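Local coordinates for protein beta-glucosidase (PDB 5M6G) that probably hydrolyses terminal, non-reducing beta-D-glucosyl residues with release of beta-D-glucose, as a glycoside hydrolase of family 3, at residues V88-G93 against L124-D129; E71-G76 against G92-E97. One frame throughout, in Å; residues are numbered along the deposited sequence.

Interaction 1: residues V88-G93 against L124-D129; sequences VLSGGG and LIYGVD. With SOR (sorbitol), chain L.
Val88, Ser90 and Tyr126 carry most of this contact, and all three side chains stand on the same face of two neighbouring parallel strands. Val88 turns one methyl to each of two partners. CG1, anti to the backbone N (chi1 175°), lies 3.6 Å from Tyr126 CE2, while CG2 packs against Leu124 CD2, also at 3.6 Å. The carbonyl O of Val88 also has two roles: it accepts the N-H of Gly127 at 2.9 Å and sits over one face of the Tyr126 ring, offset toward the rim. At the far end of that ring, Tyr126 OH donates to Ser90 OG over 2.8 Å, with the serine oxygen at the ring edge and in its plane. Ser90 OG is also bonded to the carbonyl of Ser94, so the buried hydroxyl has two partners. Val88 N to Ile125 O and Ser90 N to Gly127 O complete the parallel pairing. Beyond Ser90 a water bridges the two segments, donating to Ser90 O and to Asp129 OD2 and accepting from Asp129 N. That water helps to position the Asp129 carboxylate, which takes one sorbitol hydroxyl on each oxygen: O2 reaches OD1 at 2.7 Å and O4 reaches OD2 at 2.9 Å. Sorbitol thus lies at the C-terminal ends of the strands, where a TIM-barrel-type domain has its active site. Strands 87-90 and 125-128 form a beta-alpha-beta unit with helix 101-116, whose Met107 touches both Ser90 and Tyr126; strands 68-71 and 176-177 flank the pair.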
ATOM      1  N   VAL A  88       9.790 -14.944   6.486  1.00 11.35           N
ATOM      2  CA  VAL A  88       9.968 -13.854   7.434  1.00  9.83           C
ATOM      3  C   VAL A  88       9.431 -12.590   6.777  1.00 13.06           C
ATOM      4  O   VAL A  88       9.446 -12.460   5.549  1.00 15.00           O
ATOM      5  CB  VAL A  88      11.450 -13.696   7.847  1.00 12.46           C
ATOM      6  CG1 VAL A  88      11.662 -12.482   8.747  1.00 12.31           C
ATOM      7  CG2 VAL A  88      11.945 -14.967   8.553  1.00 11.89           C
ATOM      8  N   LEU A  89       8.919 -11.666   7.594  1.00 15.45           N
ATOM      9  CA  LEU A  89       8.535 -10.348   7.102  1.00 14.46           C
ATOM     10  C   LEU A  89       9.170  -9.269   7.963  1.00 14.86           C
ATOM     11  O   LEU A  89       9.551  -9.496   9.116  1.00 14.04           O
ATOM     12  CB  LEU A  89       7.004 -10.119   7.071  1.00 13.19           C
ATOM     13  CG  LEU A  89       6.294  -9.778   8.393  1.00 15.62           C
ATOM     14  CD1 LEU A  89       5.059  -8.903   8.164  1.00 17.72           C
ATOM     15  CD2 LEU A  89       5.896 -11.034   9.161  1.00 10.68           C
ATOM     16  N   SER A  90       9.303  -8.088   7.368  1.00 13.34           N
ATOM     17  CA  SER A  90       9.478  -6.859   8.124  1.00 17.26           C
ATOM     18  C   SER A  90       8.114  -6.198   8.216  1.00 17.20           C
ATOM     19  O   SER A  90       7.502  -5.897   7.185  1.00 15.19           O
ATOM     20  CB  SER A  90      10.485  -5.916   7.459  1.00 13.05           C
ATOM     21  OG  SER A  90      11.810  -6.305   7.737  1.00 16.88           O
ATOM     22  N   GLY A  91       7.614  -6.018   9.432  1.00 13.54           N
ATOM     23  CA  GLY A  91       6.472  -5.147   9.611  1.00 13.30           C
ATOM     24  C   GLY A  91       6.854  -3.708   9.280  1.00 14.91           C
ATOM     25  O   GLY A  91       8.021  -3.379   9.056  1.00 16.75           O
ATOM     26  N   GLY A  92       5.850  -2.834   9.237  1.00 17.79           N
ATOM     27  CA  GLY A  92       6.108  -1.428   9.000  1.00 16.53           C
ATOM     28  C   GLY A  92       7.094  -0.880  10.011  1.00 15.11           C
ATOM     29  O   GLY A  92       6.926  -1.065  11.221  1.00 15.01           O
ATOM     30  N   GLY A  93       8.137  -0.215   9.530  1.00 15.79           N
ATOM     31  CA  GLY A  93       9.146   0.339  10.406  1.00 16.53           C
ATOM     32  C   GLY A  93      10.204  -0.635  10.871  1.00 17.01           C
ATOM     33  O   GLY A  93      11.101  -0.233  11.617  1.00 17.11           O
ATOM     34  N   LEU A 124      14.185 -19.393   2.179  1.00 14.09           N
ATOM     35  CA  LEU A 124      13.189 -18.516   2.773  1.00 16.97           C
ATOM     36  C   LEU A 124      12.578 -17.610   1.710  1.00 17.13           C
ATOM     37  O   LEU A 124      13.231 -17.244   0.728  1.00 14.26           O
ATOM     38  CB  LEU A 124      13.855 -17.664   3.848  1.00 15.28           C
ATOM     39  CG  LEU A 124      13.046 -17.077   4.983  1.00 19.96           C
ATOM     40  CD1 LEU A 124      12.520 -18.194   5.856  1.00 14.29           C
ATOM     41  CD2 LEU A 124      13.970 -16.168   5.773  1.00 17.63           C
ATOM     42  N   ILE A 125      11.318 -17.231   1.914  1.00 12.68           N
ATOM     43  CA  ILE A 125      10.702 -16.131   1.174  1.00 13.85           C
ATOM     44  C   ILE A 125      10.485 -14.993   2.164  1.00 11.40           C
ATOM     45  O   ILE A 125      10.048 -15.219   3.300  1.00 11.50           O
ATOM     46  CB  ILE A 125       9.397 -16.567   0.468  1.00 14.85           C
ATOM     47  CG1 ILE A 125       8.934 -15.523  -0.556  1.00 13.76           C
ATOM     48  CG2 ILE A 125       8.273 -16.878   1.465  1.00 10.79           C
ATOM     49  CD1 ILE A 125       7.745 -15.988  -1.393  1.00 10.21           C
ATOM     50  N   TYR A 126      10.867 -13.783   1.771  1.00 11.85           N
ATOM     51  CA  TYR A 126      10.811 -12.630   2.657  1.00 11.25           C
ATOM     52  C   TYR A 126       9.767 -11.654   2.130  1.00 10.85           C
ATOM     53  O   TYR A 126       9.780 -11.317   0.946  1.00 12.34           O
ATOM     54  CB  TYR A 126      12.182 -11.946   2.754  1.00 13.50           C
ATOM     55  CG  TYR A 126      12.373 -11.107   4.001  1.00 15.20           C
ATOM     56  CD1 TYR A 126      11.696  -9.894   4.164  1.00 15.69           C
ATOM     57  CD2 TYR A 126      13.225 -11.528   5.020  1.00 15.24           C
ATOM     58  CE1 TYR A 126      11.872  -9.127   5.303  1.00 13.65           C
ATOM     59  CE2 TYR A 126      13.405 -10.767   6.166  1.00 14.63           C
ATOM     60  CZ  TYR A 126      12.727  -9.565   6.301  1.00 15.32           C
ATOM     61  OH  TYR A 126      12.903  -8.814   7.442  1.00 13.96           O
ATOM     62  N   GLY A 127       8.860 -11.217   3.006  1.00 11.03           N
ATOM     63  CA  GLY A 127       7.814 -10.276   2.631  1.00  8.41           C
ATOM     64  C   GLY A 127       7.943  -8.918   3.297  1.00 13.68           C
ATOM     65  O   GLY A 127       8.565  -8.797   4.357  1.00 13.81           O
ATOM     66  N   VAL A 128       7.364  -7.883   2.688  1.00  9.80           N
ATOM     67  CA  VAL A 128       7.468  -6.528   3.210  1.00  9.20           C
ATOM     68  C   VAL A 128       6.310  -5.728   2.634  1.00 11.94           C
ATOM     69  O   VAL A 128       5.781  -6.058   1.573  1.00 10.93           O
ATOM     70  CB  VAL A 128       8.834  -5.898   2.833  1.00 10.48           C
ATOM     71  CG1 VAL A 128       8.888  -5.561   1.347  1.00 10.43           C
ATOM     72  CG2 VAL A 128       9.107  -4.661   3.660  1.00 13.61           C
ATOM     73  N   ASP A 129       5.934  -4.650   3.317  1.00 11.01           N
ATOM     74  CA  ASP A 129       5.008  -3.672   2.735  1.00 12.79           C
ATOM     75  C   ASP A 129       5.809  -2.709   1.866  1.00 12.75           C
ATOM     76  O   ASP A 129       6.417  -1.761   2.365  1.00 12.58           O
ATOM     77  CB  ASP A 129       4.244  -2.908   3.810  1.00 12.54           C
ATOM     78  CG  ASP A 129       3.336  -3.802   4.629  1.00 17.56           C
ATOM     79  OD1 ASP A 129       2.239  -4.160   4.136  1.00 17.21           O
ATOM     80  OD2 ASP A 129       3.723  -4.137   5.768  1.00 17.41           O
TER
HETATM   81  C1  SOR L 711      -1.661  -4.943   5.665  1.00 25.88           C
HETATM   82  C2  SOR L 711      -0.164  -4.978   5.917  1.00 38.96           C
HETATM   83  C3  SOR L 711       0.082  -5.329   7.381  1.00 43.25           C
HETATM   84  C4  SOR L 711       1.525  -5.035   7.782  1.00 31.59           C
HETATM   85  C5  SOR L 711       1.697  -4.826   9.290  1.00 40.79           C
HETATM   86  C6  SOR L 711       3.065  -4.194   9.528  1.00 25.74           C
HETATM   87  O1  SOR L 711      -1.958  -4.133   4.554  1.00 22.27           O
HETATM   88  O2  SOR L 711       0.440  -5.943   5.073  1.00 26.60           O
HETATM   89  O3  SOR L 711      -0.193  -6.694   7.560  1.00 35.74           O
HETATM   90  O4  SOR L 711       2.364  -6.088   7.352  1.00 40.21           O
HETATM   91  O5  SOR L 711       0.671  -4.005   9.836  1.00 37.75           O
HETATM   92  O6  SOR L 711       3.126  -3.617  10.816  1.00 35.41           O
HETATM   93  O   HOH W   1       6.520  -3.716   5.901  1.00 16.98           O

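Interaction 2: residues E71-G76 against G92-E97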
ATOM      1  N   GLU A  71       7.602 -12.292  12.033  1.00 11.45           N
ATOM      2  CA  GLU A  71       8.193 -10.964  11.954  1.00 10.30           C
ATOM      3  C   GLU A  71       9.621 -11.009  12.490  1.00 14.04           C
ATOM      4  O   GLU A  71       9.900 -11.659  13.500  1.00 15.36           O
ATOM      5  CB  GLU A  71       7.336  -9.970  12.744  1.00 13.78           C
ATOM      6  CG  GLU A  71       7.328  -8.546  12.197  1.00 16.88           C
ATOM      7  CD  GLU A  71       8.598  -7.779  12.517  1.00 15.87           C
ATOM      8  OE1 GLU A  71       9.141  -7.957  13.625  1.00 17.27           O
ATOM      9  OE2 GLU A  71       9.048  -6.995  11.656  1.00 15.15           O
ATOM     10  N   ARG A  72      10.527 -10.308  11.803  1.00 13.18           N
ATOM     11  CA  ARG A  72      11.960 -10.497  12.031  1.00 13.01           C
ATOM     12  C   ARG A  72      12.372 -10.217  13.476  1.00 18.20           C
ATOM     13  O   ARG A  72      13.333 -10.819  13.963  1.00 17.17           O
ATOM     14  CB  ARG A  72      12.760  -9.608  11.082  1.00 11.94           C
ATOM     15  CG  ARG A  72      12.342  -8.139  11.182  1.00 15.61           C
ATOM     16  CD  ARG A  72      13.320  -7.204  10.466  1.00 17.33           C
ATOM     17  NE  ARG A  72      14.595  -7.067  11.169  1.00 17.60           N
ATOM     18  CZ  ARG A  72      14.813  -6.188  12.141  1.00 23.06           C
ATOM     19  NH1 ARG A  72      13.838  -5.383  12.529  1.00 16.47           N
ATOM     20  NH2 ARG A  72      16.004  -6.115  12.726  1.00 22.27           N
ATOM     21  N   LYS A  73      11.681  -9.307  14.175  1.00 15.15           N
ATOM     22  CA  LYS A  73      12.065  -9.028  15.558  1.00 14.49           C
ATOM     23  C   LYS A  73      11.870 -10.237  16.468  1.00 16.44           C
ATOM     24  O   LYS A  73      12.503 -10.309  17.530  1.00 19.04           O
ATOM     25  CB  LYS A  73      11.276  -7.837  16.105  1.00 16.39           C
ATOM     26  CG  LYS A  73      11.684  -6.493  15.506  1.00 23.79           C
ATOM     27  CD  LYS A  73      11.019  -5.317  16.235  1.00 24.85           C
ATOM     28  CE  LYS A  73       9.501  -5.363  16.097  1.00 26.91           C
ATOM     29  NZ  LYS A  73       9.062  -5.088  14.694  1.00 23.34           N
ATOM     30  N   ALA A  74      11.015 -11.183  16.085  1.00 16.40           N
ATOM     31  CA  ALA A  74      10.736 -12.339  16.929  1.00 16.26           C
ATOM     32  C   ALA A  74      11.681 -13.508  16.695  1.00 17.76           C
ATOM     33  O   ALA A  74      11.756 -14.397  17.553  1.00 17.80           O
ATOM     34  CB  ALA A  74       9.298 -12.824  16.722  1.00 13.93           C
ATOM     35  N   ALA A  75      12.392 -13.544  15.570  1.00 16.95           N
ATOM     36  CA  ALA A  75      13.230 -14.697  15.255  1.00 17.89           C
ATOM     37  C   ALA A  75      14.378 -14.269  14.359  1.00 17.48           C
ATOM     38  O   ALA A  75      14.155 -13.819  13.233  1.00 16.59           O
ATOM     39  CB  ALA A  75      12.407 -15.796  14.578  1.00 18.65           C
ATOM     40  N   GLY A  76      15.603 -14.418  14.852  1.00 20.23           N
ATOM     41  CA  GLY A  76      16.759 -14.218  14.018  1.00 21.83           C
ATOM     42  C   GLY A  76      16.963 -15.378  13.069  1.00 20.71           C
ATOM     43  O   GLY A  76      16.219 -16.374  13.071  1.00 16.28           O
ATOM     44  N   GLY A  92       5.850  -2.834   9.237  1.00 17.79           N
ATOM     45  CA  GLY A  92       6.108  -1.428   9.000  1.00 16.53           C
ATOM     46  C   GLY A  92       7.094  -0.880  10.011  1.00 15.11           C
ATOM     47  O   GLY A  92       6.926  -1.065  11.221  1.00 15.01           O
ATOM     48  N   GLY A  93       8.137  -0.215   9.530  1.00 15.79           N
ATOM     49  CA  GLY A  93       9.146   0.339  10.406  1.00 16.53           C
ATOM     50  C   GLY A  93      10.204  -0.635  10.871  1.00 17.01           C
ATOM     51  O   GLY A  93      11.101  -0.233  11.617  1.00 17.11           O
ATOM     52  N   SER A  94      10.143  -1.897  10.449  1.00 16.89           N
ATOM     53  CA  SER A  94      11.022  -2.938  10.981  1.00 13.26           C
ATOM     54  C   SER A  94      12.258  -3.063  10.092  1.00 16.83           C
ATOM     55  O   SER A  94      12.399  -3.982   9.281  1.00 15.84           O
ATOM     56  CB  SER A  94      10.266  -4.259  11.090  1.00 16.28           C
ATOM     57  OG  SER A  94      11.000  -5.197  11.854  1.00 14.94           O
ATOM     58  N   ALA A  95      13.199  -2.102  10.271  1.00 14.31           N
ATOM     59  CA  ALA A  95      14.399  -2.028   9.459  1.00 20.12           C
ATOM     60  C   ALA A  95      15.612  -2.516  10.240  1.00 17.57           C
ATOM     61  O   ALA A  95      15.619  -2.470  11.474  1.00 17.15           O
ATOM     62  CB  ALA A  95      14.645  -0.586   8.999  1.00 16.23           C
ATOM     63  N   PRO A  96      16.651  -2.984   9.552  1.00 16.52           N
ATOM     64  CA  PRO A  96      17.933  -3.217  10.223  1.00 20.09           C
ATOM     65  C   PRO A  96      18.601  -1.888  10.548  1.00 21.47           C
ATOM     66  O   PRO A  96      18.129  -0.813  10.170  1.00 17.02           O
ATOM     67  CB  PRO A  96      18.730  -3.988   9.174  1.00 19.12           C
ATOM     68  CG  PRO A  96      18.291  -3.335   7.900  1.00 19.60           C
ATOM     69  CD  PRO A  96      16.789  -3.126   8.089  1.00 16.67           C
ATOM     70  N   GLU A  97      19.722  -1.974  11.261  1.00 25.41           N
ATOM     71  CA  GLU A  97      20.531  -0.794  11.563  1.00 29.47           C
ATOM     72  C   GLU A  97      21.899  -0.937  10.893  1.00 28.28           C
ATOM     73  O   GLU A  97      22.556  -1.961  11.065  1.00 27.24           O
ATOM     74  CB  GLU A  97      20.689  -0.605  13.077  1.00 33.21           C
ATOM     75  CG  GLU A  97      20.644   0.856  13.522  1.00 43.64           C
ATOM     76  CD  GLU A  97      19.222   1.388  13.644  1.00 52.06           C
ATOM     77  OE1 GLU A  97      18.395   0.725  14.309  1.00 59.62           O
ATOM     78  OE2 GLU A  97      18.927   2.459  13.064  1.00 44.55           O
TER
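Ser94 OG is where three side chains from residues 71-73 converge. Start at Ser94 CB, which points toward the other loop and comes 3.0 Å from Glu71 OE2. One bond further, OG lies anti to the backbone N (chi1 -168°) and donates to that same OE2 at 2.7 Å, using the syn lone pair of the carboxylate oxygen. Glu71 OE2 also accepts from the backbone N of Gly91. In return, Ser94 OG accepts from Arg72 NH1 at 2.9 Å; the bond is fairly straight, 158° at the hydrogen, and the serine oxygen lies in the guanidinium plane. Arg72 CG and CD pass close to the same hydroxyl, and Ala95 O sits over one face of the guanidinium. A weak bond of 3.4 Å from Lys73 NZ adds a third partner to Ser94 OG. The other oxygen of Glu71 holds the lysine: OE1 takes the backbone N of Lys73 at 2.9 Å and forms a salt bridge with NZ at 3.1 Å, the two nitrogens approaching from opposite faces of the carboxylate plane. The contact joins successive loops at the C-terminal ends of strands 68-71 and 87-90 of the TIM-barrel-type domain, the second holding Gly92 of the sorbitol pocket. The first leads into helix 77-82 and the second toward helix 101-116; Met107 and Tyr111 of that helix touch Arg72, while its Trp104 touches Ala95 and Pro96.

From the N terminus, strand 68-71 runs into residues 71-76, the chain turns through helix 77-82, and strand 87-90 brings it back beside its start. Interaction 2 closes this first loop just past that strand, at residues 92-97. Interaction 1 closes the next one, from residues 88-93 round helix 101-116 to strand 125-128. The two loops cross rather than nest: the second opens at residue 88, before the first closes at residues 92-97, so they share Gly92 and Gly93. Arg72 N to Leu89 O also joins them directly, and Arg72 CD packs on Ser90 OG. Together they tie three successive parallel strands and the loops that follow two of them, beside the sorbitol site.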